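Local coordinates for oxidoreductase, NAD-binding/iron-sulfur cluster-binding protein (Nitratireductor pacificus pht-3B, PDB 6ZXU) that probably catalyses the reductive removal of halogen from organohalide substrates, using a bound cobalamin and two [4Fe-4S] clusters, at residues V77-L88 and A170-A181. Numbering follows the deposited sequence.
Sequences VEEYARLFTRFL and ARTDMRCAEIAA
Met174 of helix 168-190 is a knob set into the hole formed by Val77, Tyr80, Ala81 and Phe84 on helix 74-85. Its CB rests 3.8 Å from Val77 O and also faces Ala81 CB. With CG anti to the backbone N (chi1 180°), the chain runs out across the other helix, and CG passes 4.0 Å from Phe84 CE2. SD then settles between Tyr80 CB, at 3.7 Å, and Val77 CG1; the bend at chi3 of Met174 (61°) folds CE back toward its own helix while it still touches Val77 CG1. Toward the N-terminal end, Val77 CG2 meets Ala170 CB at 3.7 Å, and a water donates to Ala170 O and, weakly, to Val77 O. On the other side of the knob, Glu178 CB rests on the CD2-CE2 side of the Phe84 ring, with CG over the face and Met174 O at the edge. Glu178 OE2 forms a salt bridge with Arg455. Phe84 CB packs on Ala177 CB, and Ala181 CB sits against Phe84 O. In the turn that follows, Phe87 CB also meets Ala181 CB, and Leu88 CD2 reaches Ala180 CB at 3.9 Å. This is apolar knob-into-hole packing of two nearly parallel helices (18°, axes 8.6 Å apart), away from the cobalamin and iron-sulfur sites. Helix 445-469 borders Tyr80, Phe84 and Met174, Phe198 of strand 194-198 touches Leu88 and Ala177, and helix 342-354 packs against Phe87.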
# COMPACT_ATOMS: atom_id res chain seq x y z
N VAL A 77 0.36 10.37 -16.64
CA VAL A 77 1.09 9.11 -16.49
C VAL A 77 2.41 9.16 -17.20
O VAL A 77 3.34 8.51 -16.76
CB VAL A 77 0.28 7.86 -16.88
CG1 VAL A 77 -0.84 7.69 -15.88
CG2 VAL A 77 -0.33 7.95 -18.28
N GLU A 78 2.47 9.90 -18.32
CA GLU A 78 3.76 10.08 -19.04
C GLU A 78 4.76 10.85 -18.20
O GLU A 78 5.93 10.54 -18.17
CB GLU A 78 3.53 10.79 -20.36
CG GLU A 78 2.89 9.87 -21.39
CD GLU A 78 2.64 10.61 -22.74
OE1 GLU A 78 2.83 9.98 -23.86
OE2 GLU A 78 2.33 11.85 -22.70
N GLU A 79 4.30 11.83 -17.44
CA GLU A 79 5.20 12.54 -16.59
C GLU A 79 5.76 11.70 -15.48
O GLU A 79 6.92 11.80 -15.15
CB GLU A 79 4.48 13.77 -16.00
CG GLU A 79 5.46 14.57 -15.18
CD GLU A 79 4.79 15.68 -14.37
OE1 GLU A 79 3.54 15.58 -14.13
OE2 GLU A 79 5.54 16.64 -13.96
N TYR A 80 4.93 10.84 -14.85
CA TYR A 80 5.46 10.01 -13.75
C TYR A 80 6.38 8.91 -14.33
O TYR A 80 7.36 8.55 -13.70
CB TYR A 80 4.30 9.43 -12.90
CG TYR A 80 3.80 10.47 -11.91
CD1 TYR A 80 2.87 11.42 -12.30
CD2 TYR A 80 4.22 10.49 -10.61
CE1 TYR A 80 2.42 12.42 -11.44
CE2 TYR A 80 3.79 11.51 -9.73
CZ TYR A 80 2.94 12.48 -10.17
OH TYR A 80 2.46 13.49 -9.31
N ALA A 81 6.08 8.40 -15.51
CA ALA A 81 7.01 7.46 -16.18
C ALA A 81 8.38 8.10 -16.40
O ALA A 81 9.40 7.46 -16.18
CB ALA A 81 6.39 7.00 -17.51
N ARG A 82 8.41 9.38 -16.81
CA ARG A 82 9.68 10.03 -17.06
C ARG A 82 10.42 10.20 -15.78
O ARG A 82 11.61 10.11 -15.74
CB ARG A 82 9.46 11.38 -17.75
CG ARG A 82 9.07 11.27 -19.24
CD ARG A 82 9.26 12.60 -19.98
NE ARG A 82 8.38 13.64 -19.42
CZ ARG A 82 7.11 13.85 -19.79
NH1 ARG A 82 6.57 13.10 -20.78
NH2 ARG A 82 6.37 14.80 -19.19
N LEU A 83 9.70 10.52 -14.71
CA LEU A 83 10.32 10.62 -13.42
C LEU A 83 10.95 9.30 -13.02
O LEU A 83 12.07 9.27 -12.57
CB LEU A 83 9.28 11.02 -12.40
CG LEU A 83 9.76 11.05 -10.98
CD1 LEU A 83 10.75 12.18 -10.84
CD2 LEU A 83 8.53 11.25 -10.03
N PHE A 84 10.21 8.19 -13.16
CA PHE A 84 10.73 6.90 -12.75
C PHE A 84 11.90 6.41 -13.61
O PHE A 84 12.76 5.73 -13.09
CB PHE A 84 9.60 5.83 -12.73
CG PHE A 84 8.47 6.15 -11.81
CD1 PHE A 84 8.66 6.90 -10.64
CD2 PHE A 84 7.20 5.62 -12.05
CE1 PHE A 84 7.58 7.23 -9.81
CE2 PHE A 84 6.14 5.90 -11.21
CZ PHE A 84 6.30 6.71 -10.10
N THR A 85 11.92 6.81 -14.88
CA THR A 85 13.06 6.61 -15.76
C THR A 85 14.43 7.05 -15.25
O THR A 85 15.43 6.36 -15.45
CB THR A 85 12.80 7.29 -17.10
OG1 THR A 85 11.61 6.75 -17.68
CG2 THR A 85 13.96 7.12 -18.00
N ARG A 86 14.47 8.13 -14.47
CA ARG A 86 15.72 8.62 -13.85
C ARG A 86 16.31 7.62 -12.90
O ARG A 86 17.47 7.72 -12.52
CB ARG A 86 15.45 9.96 -13.09
CG ARG A 86 14.67 10.91 -14.02
CD ARG A 86 14.65 12.38 -13.69
NE ARG A 86 14.41 12.71 -12.28
CZ ARG A 86 15.35 13.06 -11.39
NH1 ARG A 86 14.97 13.38 -10.14
NH2 ARG A 86 16.65 13.07 -11.73
N PHE A 87 15.55 6.63 -12.47
CA PHE A 87 16.07 5.71 -11.46
C PHE A 87 16.23 4.24 -11.98
O PHE A 87 16.43 3.31 -11.17
CB PHE A 87 15.17 5.75 -10.20
CG PHE A 87 14.87 7.16 -9.72
CD1 PHE A 87 15.91 7.93 -9.22
CD2 PHE A 87 13.64 7.71 -9.87
CE1 PHE A 87 15.72 9.26 -8.88
CE2 PHE A 87 13.43 9.01 -9.48
CZ PHE A 87 14.45 9.78 -8.99
N LEU A 88 16.16 4.07 -13.29
CA LEU A 88 16.42 2.78 -13.93
C LEU A 88 17.90 2.42 -13.86
O LEU A 88 18.28 1.23 -13.90
CB LEU A 88 15.96 2.81 -15.36
CG LEU A 88 14.53 3.01 -15.60
CD1 LEU A 88 14.23 3.19 -17.08
CD2 LEU A 88 13.63 1.90 -15.07
N ALA A 170 0.26 3.64 -21.71
CA ALA A 170 1.06 4.62 -20.92
C ALA A 170 0.90 4.48 -19.40
O ALA A 170 1.85 4.52 -18.66
CB ALA A 170 0.68 6.04 -21.33
N ARG A 171 -0.33 4.25 -18.95
CA ARG A 171 -0.61 3.89 -17.56
C ARG A 171 0.17 2.63 -17.14
O ARG A 171 0.84 2.60 -16.12
CB ARG A 171 -2.11 3.70 -17.39
CG ARG A 171 -2.63 3.16 -16.05
CD ARG A 171 -2.78 1.67 -16.19
NE ARG A 171 -3.46 0.96 -15.13
CZ ARG A 171 -3.24 -0.31 -14.87
NH1 ARG A 171 -2.42 -1.02 -15.62
NH2 ARG A 171 -3.90 -0.90 -13.91
N THR A 172 0.08 1.60 -17.94
CA THR A 172 0.76 0.36 -17.63
C THR A 172 2.29 0.49 -17.81
O THR A 172 3.04 -0.05 -17.00
CB THR A 172 0.15 -0.75 -18.44
OG1 THR A 172 -1.29 -0.72 -18.30
CG2 THR A 172 0.70 -2.07 -18.00
N ASP A 173 2.74 1.21 -18.81
CA ASP A 173 4.19 1.56 -18.86
C ASP A 173 4.69 2.24 -17.61
O ASP A 173 5.80 1.96 -17.12
CB ASP A 173 4.53 2.41 -20.10
CG ASP A 173 4.68 1.59 -21.37
OD1 ASP A 173 4.77 0.31 -21.32
OD2 ASP A 173 4.68 2.20 -22.45
N MET A 174 3.93 3.22 -17.11
CA MET A 174 4.32 3.89 -15.84
C MET A 174 4.56 2.90 -14.70
O MET A 174 5.55 2.97 -13.96
CB MET A 174 3.22 4.91 -15.44
CG MET A 174 3.51 5.64 -14.16
SD MET A 174 2.05 6.57 -13.54
CE MET A 174 0.85 5.20 -13.28
N ARG A 175 3.63 1.99 -14.52
CA ARG A 175 3.76 0.98 -13.48
C ARG A 175 4.97 0.08 -13.77
O ARG A 175 5.66 -0.28 -12.86
CB ARG A 175 2.45 0.20 -13.40
CG ARG A 175 2.39 -0.87 -12.36
CD ARG A 175 2.55 -0.40 -10.94
NE ARG A 175 1.85 0.88 -10.69
CZ ARG A 175 0.53 1.01 -10.54
NH1 ARG A 175 -0.28 -0.06 -10.67
NH2 ARG A 175 -0.03 2.24 -10.33
N CYS A 176 5.26 -0.22 -15.05
CA CYS A 176 6.44 -1.02 -15.42
C CYS A 176 7.75 -0.32 -15.12
O CYS A 176 8.66 -0.92 -14.55
CB CYS A 176 6.38 -1.43 -16.86
SG CYS A 176 5.16 -2.69 -17.16
N ALA A 177 7.82 0.97 -15.37
CA ALA A 177 9.00 1.74 -15.04
C ALA A 177 9.21 1.80 -13.57
O ALA A 177 10.29 1.70 -13.08
CB ALA A 177 8.84 3.12 -15.60
N GLU A 178 8.13 2.02 -12.84
CA GLU A 178 8.18 2.05 -11.39
C GLU A 178 8.77 0.77 -10.82
O GLU A 178 9.72 0.80 -10.02
CB GLU A 178 6.75 2.18 -10.87
CG GLU A 178 6.62 2.23 -9.36
CD GLU A 178 5.38 1.45 -8.84
OE1 GLU A 178 4.21 1.89 -9.05
OE2 GLU A 178 5.55 0.35 -8.21
N ILE A 179 8.20 -0.37 -11.19
CA ILE A 179 8.68 -1.67 -10.72
C ILE A 179 10.12 -1.92 -11.15
O ILE A 179 10.96 -2.32 -10.36
CB ILE A 179 7.75 -2.83 -11.21
CG1 ILE A 179 6.36 -2.62 -10.63
CG2 ILE A 179 8.36 -4.17 -10.85
CD1 ILE A 179 5.33 -3.60 -11.12
N ALA A 180 10.45 -1.63 -12.41
CA ALA A 180 11.85 -1.83 -12.90
C ALA A 180 12.88 -0.99 -12.17
O ALA A 180 13.98 -1.45 -11.90
CB ALA A 180 11.92 -1.55 -14.39
N ALA A 181 12.52 0.25 -11.82
CA ALA A 181 13.37 1.17 -11.06
C ALA A 181 13.59 0.68 -9.66
O ALA A 181 14.73 0.69 -9.19
CB ALA A 181 12.77 2.56 -11.01
O HOH W 1 3.58 6.42 -19.38